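Local coordinates for catabolite control protein A (Lactococcus lactis, PDB 2O20) that binds DNA as a LacI-family transcription factor and probably acts as a global regulator of carbon catabolite repression and activation, at residues Ala251-Leu255 / Phe269-Ser273. The protein carries 1 engineered substitution. Residue numbers count along the deposited sequence, not the author numbering.
Sequences AVGLL and FEIIS
This is the helix-to-strand return of a beta-alpha-beta unit (strand 242-245, helix 248-260, strand 270-272) in the periplasmic-binding-protein-like fold of the LacI family. Residues 251-255 form regular helix, with L255 N hydrogen-bonded to A251 O at 3.0 Å. Residues 270-272 are extended. The axes of helix 251-255 and strand 270-272 are nearly antiparallel (168°), 9.2 Å apart at closest approach. A251 and S273 set the register, with CA atoms 5.6 Å apart. I271 is the central side chain. Its m,t rotamer (chi1 -58°, chi2 171°) carries I271 CD1 to 3.6 Å from L255 CA and 3.9 Å from L254 CD2. I271 CG2 lies 4.3 Å from A251 CB. L254 is t,p; F269, chi1 t, brings CE2 to 4.1 Å from L254 CD2. The CA-to-CB bond of I272 points away from helix 251-255, and its side chain touches helix 164-177, so the strand is packed on both faces. S273, chi1 t, hydrogen-bonds through OG to D248 near the helix start. S273 OG also lies 3.3 Å from A251 CB.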
loop_
_atom_site.group_PDB
_atom_site.type_symbol
_atom_site.label_atom_id
_atom_site.label_comp_id
_atom_site.label_asym_id
_atom_site.label_seq_id
_atom_site.Cartn_x
_atom_site.Cartn_y
_atom_site.Cartn_z
ATOM N N ALA D 251 9.980 -7.962 6.667
ATOM C CA ALA D 251 9.657 -8.330 8.052
ATOM C C ALA D 251 8.340 -9.028 8.164
ATOM O O ALA D 251 8.227 -9.970 8.934
ATOM C CB ALA D 251 9.636 -7.116 8.957
ATOM N N VAL D 252 7.344 -8.501 7.446
ATOM C CA VAL D 252 6.019 -9.083 7.439
ATOM C C VAL D 252 6.064 -10.481 6.806
ATOM O O VAL D 252 5.378 -11.393 7.293
ATOM C CB VAL D 252 4.972 -8.186 6.735
ATOM C CG1 VAL D 252 3.619 -8.856 6.674
ATOM C CG2 VAL D 252 4.819 -6.844 7.457
ATOM N N GLY D 253 6.860 -10.644 5.741
ATOM C CA GLY D 253 7.114 -11.951 5.146
ATOM C C GLY D 253 7.772 -12.961 6.071
ATOM O O GLY D 253 7.323 -14.116 6.146
ATOM N N LEU D 254 8.800 -12.528 6.799
ATOM C CA LEU D 254 9.486 -13.345 7.811
ATOM C C LEU D 254 8.517 -13.787 8.904
ATOM O O LEU D 254 8.458 -14.979 9.241
ATOM C CB LEU D 254 10.669 -12.574 8.447
ATOM C CG LEU D 254 11.560 -13.404 9.380
ATOM C CD1 LEU D 254 12.293 -14.425 8.559
ATOM C CD2 LEU D 254 12.522 -12.548 10.164
ATOM N N LEU D 255 7.700 -12.854 9.385
ATOM C CA LEU D 255 6.685 -13.168 10.415
ATOM C C LEU D 255 5.645 -14.164 9.906
ATOM O O LEU D 255 5.353 -15.147 10.600
ATOM C CB LEU D 255 5.999 -11.891 10.941
ATOM C CG LEU D 255 4.927 -12.038 12.034
ATOM C CD1 LEU D 255 5.498 -12.712 13.239
ATOM C CD2 LEU D 255 4.367 -10.692 12.413
ATOM N N PHE D 269 11.052 -16.874 18.833
ATOM C CA PHE D 269 11.583 -16.044 17.744
ATOM C C PHE D 269 10.985 -14.631 17.815
ATOM O O PHE D 269 9.771 -14.492 17.939
ATOM C CB PHE D 269 11.363 -16.650 16.349
ATOM C CG PHE D 269 12.340 -16.112 15.320
ATOM C CD1 PHE D 269 13.533 -16.789 15.054
ATOM C CD2 PHE D 269 12.100 -14.926 14.684
ATOM C CE1 PHE D 269 14.456 -16.260 14.149
ATOM C CE2 PHE D 269 13.029 -14.369 13.808
ATOM C CZ PHE D 269 14.199 -15.063 13.530
ATOM N N GLU D 270 11.848 -13.622 17.736
ATOM C CA GLU D 270 11.447 -12.219 17.849
ATOM C C GLU D 270 11.877 -11.447 16.603
ATOM O O GLU D 270 12.905 -11.743 16.014
ATOM C CB GLU D 270 12.092 -11.566 19.058
ATOM C CG GLU D 270 11.773 -12.190 20.423
ATOM C CD GLU D 270 12.337 -11.373 21.568
ATOM O OE1 GLU D 270 11.939 -10.206 21.749
ATOM O OE2 GLU D 270 13.242 -11.895 22.276
ATOM N N ILE D 271 11.055 -10.485 16.201
ATOM C CA ILE D 271 11.277 -9.701 14.985
ATOM C C ILE D 271 11.062 -8.190 15.271
ATOM O O ILE D 271 10.088 -7.792 15.901
ATOM C CB ILE D 271 10.328 -10.124 13.828
ATOM C CG1 ILE D 271 10.502 -11.606 13.494
ATOM C CG2 ILE D 271 10.590 -9.274 12.563
ATOM C CD1 ILE D 271 9.468 -12.157 12.512
ATOM N N ILE D 272 11.979 -7.374 14.761
ATOM C CA ILE D 272 11.822 -5.915 14.781
ATOM C C ILE D 272 11.972 -5.430 13.336
ATOM O O ILE D 272 12.956 -5.735 12.677
ATOM C CB ILE D 272 12.873 -5.222 15.715
ATOM C CG1 ILE D 272 12.777 -5.779 17.137
ATOM C CG2 ILE D 272 12.635 -3.665 15.695
ATOM C CD1 ILE D 272 13.810 -5.220 18.126
ATOM N N SER D 273 10.964 -4.733 12.839
ATOM C CA SER D 273 10.961 -4.146 11.506
ATOM C C SER D 273 11.561 -2.719 11.454
ATOM O O SER D 273 11.916 -2.124 12.464
ATOM C CB SER D 273 9.516 -4.151 10.958
ATOM O OG SER D 273 9.496 -3.895 9.556
#